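Local coordinates for leucine rich repeat and phosphatase domain containing protein (PDB 3EMU) that is probably a phosphatase-fold protein of the dual specificity family that binds phosphate-like groups, though whether it hydrolyses them is uncertain, at residues I31-V42 against S83-S94; V98-A107 against L130-L141. All coordinates share one frame; numbering follows the deposited sequence. Where two conformers were deposited one is given.

Contact 1 (I31-V42 against S83-S94); sequences IHNNNISSILLV and SIQRKEGVLIIS. With SO4 (sulfate ion), chain B.
Strands 36-42 and 89-94 are parallel neighbours in the central sheet of a dual specificity phosphatase fold, and a beta bulge marks the start of their pairing. I36 bridges to G89 and S38 to V90, which makes S37 the extra residue. G89 O takes two donors here, S37 N at 3.0 Å and, by a longer bond, S38 N. Beyond the bulge the ladder is regular. L91 N binds S38 O, L40 N binds L91 O, I93 N binds L40 O, and V42 N meets I93 O at 2.7 Å.

Polar side chains meet at the bulge end. S37 OG turns in between its backbone N and carbonyl carbon (chi1 47°). It donates to E88 OE1 at 2.7 Å, arriving from above the carboxylate plane. On the face with V90, R86 NH2 reaches S38 OG only weakly, at 3.3 Å. The same NH2 also makes a long, weak ion pair with D55 of the adjacent strand 55-59.

Each face of the sheet has its own apolar row. I36, I39, L41, L91 and I93 share one face. L41 and I93 lie side by side there, and L41 CD2 presses on I93 CD1 at 3.4 Å, tighter than usual. On the other face L40 CB rests against I92 CG1 at 4.0 Å, the two side chains pointing the same way. V42 CG2 then crosses to I92 CG2 at 3.8 Å. That face is covered by helix 100-112, where V105 touches I92. At the C-terminal end of strand 89-94, S94 appears to stand at the usual nucleophilic cysteine position of the family, and its OG donates to O1 of a sulfate at 2.6 Å.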
loop_
_atom_site.group_PDB
_atom_site.type_symbol
_atom_site.label_atom_id
_atom_site.label_comp_id
_atom_site.label_asym_id
_atom_site.label_seq_id
_atom_site.Cartn_x
_atom_site.Cartn_y
_atom_site.Cartn_z
ATOM N N ILE A 31 1.642 -12.791 10.411
ATOM C CA ILE A 31 2.827 -12.563 9.646
ATOM C C ILE A 31 3.499 -13.903 9.310
ATOM O O ILE A 31 3.797 -14.200 8.146
ATOM C CB ILE A 31 3.754 -11.614 10.453
ATOM C CG1 ILE A 31 3.170 -10.195 10.433
ATOM C CG2 ILE A 31 5.192 -11.629 9.952
ATOM C CD1 ILE A 31 4.023 -9.172 11.185
ATOM N N HIS A 32 3.717 -14.736 10.325
ATOM C CA HIS A 32 4.371 -16.045 10.161
ATOM C C HIS A 32 3.600 -16.947 9.203
ATOM O O HIS A 32 4.159 -17.555 8.323
ATOM C CB HIS A 32 4.544 -16.759 11.525
ATOM C CG HIS A 32 5.091 -18.156 11.419
ATOM N ND1 HIS A 32 4.282 -19.270 11.341
ATOM C CD2 HIS A 32 6.365 -18.616 11.360
ATOM C CE1 HIS A 32 5.033 -20.355 11.235
ATOM N NE2 HIS A 32 6.301 -19.986 11.247
ATOM N N ASN A 33 2.297 -17.037 9.401
ATOM C CA ASN A 33 1.495 -17.941 8.570
ATOM C C ASN A 33 1.279 -17.487 7.108
ATOM O O ASN A 33 0.876 -18.276 6.269
ATOM C CB ASN A 33 0.127 -18.237 9.229
ATOM C CG ASN A 33 0.239 -19.066 10.539
ATOM O OD1 ASN A 33 1.331 -19.517 10.949
ATOM N ND2 ASN A 33 -0.911 -19.261 11.201
ATOM N N ASN A 34 1.471 -16.209 6.817
ATOM C CA ASN A 34 1.301 -15.691 5.468
ATOM C C ASN A 34 2.645 -15.402 4.827
ATOM O O ASN A 34 2.708 -14.690 3.841
ATOM C CB ASN A 34 0.487 -14.408 5.507
ATOM C CG ASN A 34 -0.958 -14.668 5.757
ATOM O OD1 ASN A 34 -1.685 -15.026 4.832
ATOM N ND2 ASN A 34 -1.406 -14.495 7.006
ATOM N N ASN A 35 3.705 -15.918 5.447
ATOM C CA ASN A 35 5.063 -15.805 4.943
ATOM C C ASN A 35 5.516 -14.402 4.603
ATOM O O ASN A 35 6.205 -14.200 3.591
ATOM C CB ASN A 35 5.249 -16.688 3.698
ATOM C CG ASN A 35 4.884 -18.128 3.963
ATOM O OD1 ASN A 35 3.799 -18.591 3.575
ATOM N ND2 ASN A 35 5.779 -18.850 4.648
ATOM N N ILE A 36 5.170 -13.446 5.459
ATOM C CA ILE A 36 5.534 -12.076 5.235
ATOM C C ILE A 36 6.956 -11.812 5.708
ATOM O O ILE A 36 7.331 -12.131 6.833
ATOM C CB ILE A 36 4.494 -11.152 5.913
ATOM C CG1 ILE A 36 3.157 -11.233 5.158
ATOM C CG2 ILE A 36 5.041 -9.733 6.052
ATOM C CD1 ILE A 36 1.923 -10.731 5.969
ATOM N N SER A 37 7.771 -11.214 4.850
ATOM C CA SER A 37 9.170 -11.000 5.185
ATOM C C SER A 37 9.537 -9.586 4.890
ATOM O O SER A 37 10.700 -9.214 5.021
ATOM C CB SER A 37 10.098 -11.932 4.376
ATOM O OG SER A 37 9.743 -11.910 2.996
ATOM N N SER A 38 8.560 -8.794 4.465
ATOM C CA SER A 38 8.829 -7.393 4.206
ATOM C C SER A 38 7.739 -6.551 4.796
ATOM O O SER A 38 6.572 -6.932 4.771
ATOM C CB SER A 38 8.855 -7.079 2.701
ATOM O OG SER A 38 10.046 -7.497 2.112
ATOM N N ILE A 39 8.138 -5.371 5.245
ATOM C CA ILE A 39 7.206 -4.418 5.765
ATOM C C ILE A 39 7.479 -3.046 5.178
ATOM O O ILE A 39 8.601 -2.557 5.189
ATOM C CB ILE A 39 7.185 -4.431 7.335
ATOM C CG1 ILE A 39 6.877 -5.870 7.788
ATOM C CG2 ILE A 39 6.124 -3.446 7.894
ATOM C CD1 ILE A 39 6.389 -5.978 9.226
ATOM N N LEU A 40 6.416 -2.447 4.648
ATOM C CA LEU A 40 6.492 -1.115 4.076
ATOM C C LEU A 40 5.772 -0.185 5.030
ATOM O O LEU A 40 4.566 -0.266 5.215
ATOM C CB LEU A 40 5.834 -1.080 2.682
ATOM C CG LEU A 40 5.957 0.203 1.865
ATOM C CD1 LEU A 40 7.419 0.629 1.811
ATOM C CD2 LEU A 40 5.404 -0.025 0.454
ATOM N N LEU A 41 6.536 0.698 5.629
ATOM C CA LEU A 41 6.016 1.629 6.596
ATOM C C LEU A 41 5.715 2.910 5.892
ATOM O O LEU A 41 6.616 3.561 5.400
ATOM C CB LEU A 41 7.043 1.889 7.708
ATOM C CG LEU A 41 7.525 0.627 8.464
ATOM C CD1 LEU A 41 8.677 0.935 9.443
ATOM C CD2 LEU A 41 6.392 0.012 9.246
ATOM N N VAL A 42 4.442 3.296 5.881
ATOM C CA VAL A 42 4.067 4.513 5.192
ATOM C C VAL A 42 3.839 5.643 6.185
ATOM O O VAL A 42 2.765 5.766 6.762
ATOM C CB VAL A 42 2.796 4.308 4.322
ATOM C CG1 VAL A 42 2.558 5.551 3.449
ATOM C CG2 VAL A 42 2.893 3.003 3.513
ATOM N N SER A 83 9.319 -8.191 -3.452
ATOM C CA SER A 83 8.826 -9.192 -2.521
ATOM C C SER A 83 8.004 -10.242 -3.264
ATOM O O SER A 83 8.012 -11.431 -2.912
ATOM C CB SER A 83 8.036 -8.522 -1.345
ATOM O OG SER A 83 7.293 -9.454 -0.561
ATOM N N ILE A 84 7.237 -9.789 -4.248
ATOM C CA ILE A 84 6.505 -10.707 -5.119
ATOM C C ILE A 84 7.507 -11.677 -5.826
ATOM O O ILE A 84 7.294 -12.888 -5.906
ATOM C CB ILE A 84 5.705 -9.930 -6.173
ATOM C CG1 ILE A 84 4.470 -9.263 -5.522
ATOM C CG2 ILE A 84 5.311 -10.873 -7.307
ATOM C CD1 ILE A 84 3.746 -8.232 -6.370
ATOM N N GLN A 85 8.617 -11.112 -6.281
ATOM C CA GLN A 85 9.696 -11.853 -6.881
ATOM C C GLN A 85 10.262 -12.997 -6.004
ATOM O O GLN A 85 10.589 -14.069 -6.524
ATOM C CB GLN A 85 10.805 -10.871 -7.214
ATOM C CG GLN A 85 12.017 -11.517 -7.779
ATOM C CD GLN A 85 13.050 -10.480 -8.236
ATOM O OE1 GLN A 85 14.090 -10.833 -8.790
ATOM N NE2 GLN A 85 12.757 -9.196 -8.012
ATOM N N ARG A 86 10.388 -12.759 -4.692
ATOM C CA ARG A 86 10.853 -13.769 -3.751
ATOM C C ARG A 86 9.751 -14.736 -3.446
ATOM O O ARG A 86 9.968 -15.712 -2.738
ATOM C CB ARG A 86 11.283 -13.123 -2.437
ATOM C CG ARG A 86 12.509 -12.228 -2.571
ATOM C CD ARG A 86 13.099 -11.835 -1.196
ATOM N NE ARG A 86 12.455 -10.642 -0.670
ATOM C CZ ARG A 86 13.037 -9.460 -0.559
ATOM N NH1 ARG A 86 14.300 -9.305 -0.907
ATOM N NH2 ARG A 86 12.344 -8.426 -0.098
ATOM N N LYS A 87 8.557 -14.466 -3.962
ATOM C CA LYS A 87 7.386 -15.247 -3.589
ATOM C C LYS A 87 7.133 -15.192 -2.064
ATOM O O LYS A 87 6.780 -16.195 -1.421
ATOM C CB LYS A 87 7.520 -16.674 -4.097
ATOM C CG LYS A 87 6.827 -16.892 -5.441
ATOM C CD LYS A 87 7.159 -18.276 -6.030
ATOM C CE LYS A 87 6.599 -18.446 -7.460
ATOM N NZ LYS A 87 7.404 -17.683 -8.503
ATOM N N GLU A 88 7.313 -13.990 -1.510
ATOM C CA GLU A 88 7.033 -13.720 -0.095
ATOM C C GLU A 88 6.085 -12.529 0.128
ATOM O O GLU A 88 5.988 -11.604 -0.699
ATOM C CB GLU A 88 8.356 -13.553 0.660
ATOM C CG GLU A 88 9.004 -14.912 0.931
ATOM C CD GLU A 88 10.487 -14.826 1.255
ATOM O OE1 GLU A 88 11.008 -13.696 1.445
ATOM O OE2 GLU A 88 11.135 -15.897 1.312
ATOM N N GLY A 89 5.391 -12.552 1.264
ATOM C CA GLY A 89 4.457 -11.472 1.605
ATOM C C GLY A 89 5.123 -10.144 1.930
ATOM O O GLY A 89 6.218 -10.062 2.539
ATOM N N VAL A 90 4.461 -9.079 1.512
ATOM C CA VAL A 90 4.829 -7.734 2.004
ATOM C C VAL A 90 3.605 -7.153 2.730
ATOM O O VAL A 90 2.452 -7.233 2.237
ATOM C CB VAL A 90 5.320 -6.804 0.872
ATOM C CG1 VAL A 90 4.244 -6.670 -0.213
ATOM C CG2 VAL A 90 5.744 -5.442 1.404
ATOM N N LEU A 91 3.862 -6.568 3.897
ATOM C CA LEU A 91 2.793 -5.959 4.695
ATOM C C LEU A 91 2.925 -4.463 4.634
ATOM O O LEU A 91 3.984 -3.918 4.949
ATOM C CB LEU A 91 2.865 -6.437 6.148
ATOM C CG LEU A 91 1.913 -5.748 7.156
ATOM C CD1 LEU A 91 0.426 -5.901 6.756
ATOM C CD2 LEU A 91 2.195 -6.355 8.520
ATOM N N ILE A 92 1.854 -3.781 4.220
ATOM C CA ILE A 92 1.959 -2.332 4.009
ATOM C C ILE A 92 1.144 -1.617 5.094
ATOM O O ILE A 92 -0.037 -1.888 5.252
ATOM C CB ILE A 92 1.511 -1.916 2.573
ATOM C CG1 ILE A 92 2.385 -2.665 1.534
ATOM C CG2 ILE A 92 1.585 -0.378 2.372
ATOM C CD1 ILE A 92 1.628 -3.132 0.304
ATOM N N ILE A 93 1.786 -0.745 5.870
ATOM C CA ILE A 93 1.107 -0.213 7.058
ATOM C C ILE A 93 1.285 1.292 7.210
ATOM O O ILE A 93 2.310 1.856 6.799
ATOM C CB ILE A 93 1.532 -0.932 8.373
ATOM C CG1 ILE A 93 2.954 -0.555 8.751
ATOM C CG2 ILE A 93 1.410 -2.411 8.295
ATOM C CD1 ILE A 93 3.347 -1.018 10.201
ATOM N N SER A 94 0.237 1.941 7.708
ATOM C CA SER A 94 0.332 3.324 8.205
ATOM C C SER A 94 -0.188 3.310 9.666
ATOM O O SER A 94 -0.659 2.265 10.124
ATOM C CB SER A 94 -0.457 4.302 7.315
ATOM O OG SER A 94 -1.765 3.829 7.134
HETATM S S SO4 B . -3.050 6.778 8.489
HETATM O O1 SO4 B . -3.554 5.562 7.826
HETATM O O2 SO4 B . -2.422 7.727 7.612
HETATM O O3 SO4 B . -4.229 7.424 9.037
HETATM O O4 SO4 B . -2.057 6.416 9.474
#

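Contact 2 (V98-A107 against L130-L141); sequences VNKAPAIVIA and LIDIESGFILQL. With SO4 (sulfate ion), chain B.
N99 and E134 join the phosphate-binding loop of the phosphatase fold to the start of helix 135-151. The N99 side chain extends with CG opposite its own backbone N (chi1 175°). This brings OD1 to E134 N at 2.8 Å, with the donor above the plane of the amide. The two side chains cross obliquely, with the amide and carboxylate planes 60° apart. N99 also meets F137 at the ring edge. ND2 lies in the ring plane, and OD1 is near it, 3.5 Å from CD2. K100 comes to the same ring obliquely, with its CG 3.6 Å from F137 CE2.

V98 and D132 point the same way, side by side. Their backbones are joined by D132 N to V98 O at 2.9 Å, a nearly straight bond (170°).

Further along, helix 100-112 receives apolar side chains from the 130-141 segment. I133 and I106 reach toward each other tip to tip, CD1 to CD1 at 3.6 Å. I131 crosses I106 at about a right angle, and its CG1 also touches P102. L141 crosses I106 at about a right angle too, and its CD2 lies 3.4 Å from A103 O. F121 of helix 117-127 packs on I106 and I131, and L69 of helix 68-85 packs on A103 and F137.

The loop itself holds a sulfate, probably from the crystallisation liquor, as a phosphate would be held in relatives. K100 probably occupies the place of the usual signature arginine. Its chain bends twice and brings NZ to the sulfate, but the approach to O2 is too short to be trusted in detail. V98 N and N99 N both donate to sulfate O1, each at 3.0 Å.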
loop_
_atom_site.group_PDB
_atom_site.type_symbol
_atom_site.label_atom_id
_atom_site.label_comp_id
_atom_site.label_asym_id
_atom_site.label_seq_id
_atom_site.Cartn_x
_atom_site.Cartn_y
_atom_site.Cartn_z
ATOM N N VAL A 98 -5.651 3.397 7.560
ATOM C CA VAL A 98 -6.906 3.764 6.928
ATOM C C VAL A 98 -6.733 4.730 5.708
ATOM O O VAL A 98 -7.553 4.744 4.781
ATOM C CB VAL A 98 -7.842 4.360 8.072
ATOM C CG1 VAL A 98 -8.373 5.728 7.754
ATOM C CG2 VAL A 98 -8.904 3.345 8.515
ATOM N N ASN A 99 -5.638 5.484 5.711
ATOM C CA ASN A 99 -5.466 6.636 4.848
ATOM C C ASN A 99 -4.218 6.419 3.955
ATOM O O ASN A 99 -4.350 6.043 2.789
ATOM C CB ASN A 99 -5.330 7.860 5.747
ATOM C CG ASN A 99 -5.023 9.136 5.002
ATOM O OD1 ASN A 99 -5.438 9.318 3.860
ATOM N ND2 ASN A 99 -4.310 10.058 5.675
ATOM N N LYS A 100 -3.021 6.610 4.523
ATOM C CA LYS A 100 -1.764 6.484 3.778
ATOM C C LYS A 100 -1.440 5.075 3.200
ATOM O O LYS A 100 -1.068 4.968 2.022
ATOM C CB LYS A 100 -0.587 6.998 4.606
ATOM C CG LYS A 100 -0.551 8.485 4.742
ATOM C CD LYS A 100 0.708 8.908 5.504
ATOM C CE LYS A 100 0.395 9.483 6.874
ATOM N NZ LYS A 100 -0.190 8.476 7.771
ATOM N N ALA A 101 -1.551 4.019 4.005
ATOM C CA ALA A 101 -1.260 2.676 3.500
ATOM C C ALA A 101 -2.202 2.273 2.315
ATOM O O ALA A 101 -1.740 1.686 1.303
ATOM C CB ALA A 101 -1.257 1.613 4.594
ATOM N N PRO A 102 -3.509 2.568 2.441
ATOM C CA PRO A 102 -4.379 2.214 1.304
ATOM C C PRO A 102 -4.069 3.002 0.010
ATOM O O PRO A 102 -4.183 2.423 -1.074
ATOM C CB PRO A 102 -5.787 2.531 1.817
ATOM C CG PRO A 102 -5.654 2.410 3.375
ATOM C CD PRO A 102 -4.273 2.910 3.659
ATOM N N ALA A 103 -3.689 4.280 0.135
ATOM C CA ALA A 103 -3.287 5.094 -1.012
ATOM C C ALA A 103 -2.104 4.445 -1.762
ATOM O O ALA A 103 -2.124 4.357 -2.995
ATOM C CB ALA A 103 -2.951 6.531 -0.598
ATOM N N ILE A 104 -1.101 3.972 -1.021
ATOM C CA ILE A 104 0.018 3.257 -1.621
ATOM C C ILE A 104 -0.424 1.986 -2.340
ATOM O O ILE A 104 0.092 1.676 -3.427
ATOM C CB ILE A 104 1.160 2.938 -0.577
ATOM C CG1 ILE A 104 1.897 4.201 -0.179
ATOM C CG2 ILE A 104 2.201 1.907 -1.117
ATOM C CD1 ILE A 104 2.609 4.894 -1.335
ATOM N N VAL A 105 -1.316 1.216 -1.717
ATOM C CA VAL A 105 -1.795 -0.028 -2.312
ATOM C C VAL A 105 -2.551 0.255 -3.625
ATOM O O VAL A 105 -2.419 -0.482 -4.612
ATOM C CB VAL A 105 -2.652 -0.882 -1.304
ATOM C CG1 VAL A 105 -3.408 -2.003 -1.994
ATOM C CG2 VAL A 105 -1.760 -1.487 -0.176
ATOM N N ILE A 106 -3.339 1.325 -3.626
ATOM C CA ILE A 106 -3.981 1.777 -4.825
ATOM C C ILE A 106 -2.963 2.110 -5.968
ATOM O O ILE A 106 -3.135 1.604 -7.072
ATOM C CB ILE A 106 -4.921 2.941 -4.555
ATOM C CG1 ILE A 106 -6.111 2.457 -3.696
ATOM C CG2 ILE A 106 -5.405 3.570 -5.893
ATOM C CD1 ILE A 106 -7.081 3.571 -3.246
ATOM N N ALA A 107 -1.962 2.963 -5.699
ATOM C CA ALA A 107 -0.919 3.280 -6.657
ATOM C C ALA A 107 -0.305 2.000 -7.252
ATOM O O ALA A 107 -0.139 1.870 -8.495
ATOM C CB ALA A 107 0.145 4.134 -6.020
ATOM N N LEU A 130 -12.999 0.067 5.700
ATOM C CA LEU A 130 -12.551 1.207 6.518
ATOM C C LEU A 130 -11.723 2.267 5.782
ATOM O O LEU A 130 -11.351 3.282 6.364
ATOM C CB LEU A 130 -11.761 0.706 7.737
ATOM C CG LEU A 130 -12.555 -0.137 8.761
ATOM C CD1 LEU A 130 -11.760 -0.292 10.057
ATOM C CD2 LEU A 130 -13.948 0.481 9.049
ATOM N N ILE A 131 -11.415 2.025 4.514
ATOM C CA ILE A 131 -10.700 3.003 3.692
ATOM C C ILE A 131 -11.195 4.461 3.861
ATOM O O ILE A 131 -12.402 4.784 3.709
ATOM C CB ILE A 131 -10.727 2.561 2.180
ATOM C CG1 ILE A 131 -9.761 3.390 1.342
ATOM C CG2 ILE A 131 -12.176 2.518 1.598
ATOM C CD1 ILE A 131 -9.466 2.760 -0.039
ATOM N N ASP A 132 -10.270 5.369 4.150
ATOM C CA ASP A 132 -10.672 6.764 4.296
ATOM C C ASP A 132 -9.518 7.685 3.992
ATOM O O ASP A 132 -8.785 8.143 4.884
ATOM C CB ASP A 132 -11.266 7.021 5.697
ATOM C CG ASP A 132 -11.812 8.445 5.855
ATOM O OD1 ASP A 132 -12.008 9.172 4.837
ATOM O OD2 ASP A 132 -12.009 8.843 7.018
ATOM N N ILE A 133 -9.344 7.947 2.706
ATOM C CA ILE A 133 -8.104 8.575 2.263
ATOM C C ILE A 133 -8.352 10.050 2.176
ATOM O O ILE A 133 -9.308 10.439 1.551
ATOM C CB ILE A 133 -7.619 7.992 0.867
ATOM C CG1 ILE A 133 -7.386 6.489 1.008
ATOM C CG2 ILE A 133 -6.347 8.746 0.364
ATOM C CD1 ILE A 133 -7.197 5.703 -0.309
ATOM N N GLU A 134 -7.496 10.865 2.774
ATOM C CA GLU A 134 -7.601 12.324 2.624
ATOM C C GLU A 134 -7.543 12.812 1.161
ATOM O O GLU A 134 -6.785 12.292 0.343
ATOM C CB GLU A 134 -6.523 13.031 3.459
ATOM C CG GLU A 134 -6.574 12.704 4.951
ATOM C CD GLU A 134 -5.469 13.409 5.760
ATOM O OE1 GLU A 134 -4.324 13.622 5.273
ATOM O OE2 GLU A 134 -5.770 13.752 6.930
ATOM N N SER A 135 -8.324 13.836 0.838
ATOM C CA SER A 135 -8.405 14.310 -0.551
ATOM C C SER A 135 -7.071 14.783 -1.203
ATOM O O SER A 135 -6.902 14.605 -2.415
ATOM C CB SER A 135 -9.475 15.393 -0.712
ATOM O OG SER A 135 -9.073 16.529 0.024
ATOM N N GLY A 136 -6.140 15.368 -0.444
ATOM C CA GLY A 136 -4.814 15.632 -0.994
ATOM C C GLY A 136 -4.077 14.376 -1.491
ATOM O O GLY A 136 -3.335 14.412 -2.494
ATOM N N PHE A 137 -4.273 13.249 -0.812
ATOM C CA PHE A 137 -3.719 12.018 -1.296
ATOM C C PHE A 137 -4.401 11.488 -2.558
ATOM O O PHE A 137 -3.703 10.978 -3.439
ATOM C CB PHE A 137 -3.676 10.973 -0.194
ATOM C CG PHE A 137 -2.616 11.257 0.845
ATOM C CD1 PHE A 137 -1.335 11.689 0.456
ATOM C CD2 PHE A 137 -2.895 11.105 2.216
ATOM C CE1 PHE A 137 -0.352 11.947 1.392
ATOM C CE2 PHE A 137 -1.902 11.375 3.184
ATOM C CZ PHE A 137 -0.632 11.774 2.772
ATOM N N ILE A 138 -5.742 11.606 -2.633
ATOM C CA ILE A 138 -6.524 11.202 -3.804
ATOM C C ILE A 138 -6.005 11.984 -5.040
ATOM O O ILE A 138 -5.763 11.411 -6.124
ATOM C CB ILE A 138 -8.037 11.499 -3.632
ATOM C CG1 ILE A 138 -8.699 10.611 -2.553
ATOM C CG2 ILE A 138 -8.780 11.324 -4.964
ATOM C CD1 ILE A 138 -8.477 9.161 -2.693
ATOM N N LEU A 139 -5.808 13.284 -4.835
ATOM C CA LEU A 139 -5.285 14.164 -5.842
ATOM C C LEU A 139 -3.901 13.710 -6.352
ATOM O O LEU A 139 -3.668 13.665 -7.569
ATOM C CB LEU A 139 -5.176 15.537 -5.225
ATOM C CG LEU A 139 -5.354 16.780 -6.058
ATOM C CD1 LEU A 139 -6.611 16.676 -6.917
ATOM C CD2 LEU A 139 -5.425 17.975 -5.071
ATOM N N GLN A 140 -2.989 13.386 -5.434
ATOM C CA GLN A 140 -1.685 12.816 -5.812
ATOM C C GLN A 140 -1.790 11.482 -6.561
ATOM O O GLN A 140 -0.936 11.148 -7.389
ATOM C CB GLN A 140 -0.785 12.641 -4.582
ATOM C CG GLN A 140 -0.371 13.965 -3.952
ATOM C CD GLN A 140 0.560 13.803 -2.726
ATOM O OE1 GLN A 140 1.684 13.282 -2.857
ATOM N NE2 GLN A 140 0.109 14.284 -1.553
ATOM N N LEU A 141 -2.820 10.701 -6.244
ATOM C CA LEU A 141 -3.029 9.442 -6.959
ATOM C C LEU A 141 -3.467 9.734 -8.399
ATOM O O LEU A 141 -3.079 9.039 -9.322
ATOM C CB LEU A 141 -4.044 8.556 -6.239
ATOM C CG LEU A 141 -3.497 7.842 -4.971
ATOM C CD1 LEU A 141 -4.628 7.089 -4.265
ATOM C CD2 LEU A 141 -2.293 6.894 -5.280
HETATM S S SO4 B . -3.050 6.778 8.489
HETATM O O1 SO4 B . -3.554 5.562 7.826
HETATM O O2 SO4 B . -2.422 7.727 7.612
HETATM O O3 SO4 B . -4.229 7.424 9.037
HETATM O O4 SO4 B . -2.057 6.416 9.474
#

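After strands 11-14 and 17-21, helix 28-33 leads into strand 36-42. The chain then forms strand 55-59 and helix 68-85 before strand 89-94 returns beside strand 36-42, where contact 1 closes a loop of 40 residues. The phosphate-binding loop and helix 100-112 follow directly. After helix 117-127, contact 2 closes a second loop, of 22 residues, against segment 130-141. The two contacts are in series and neither nest nor cross. Contact 1 pairs two inner strands of the sheet; contact 2 ties the phosphate-binding loop and helix 100-112 to the start of helix 135-151. They meet where S94 OG probably bonds A101 N, at 3.1 Å, and where V42 packs on K100.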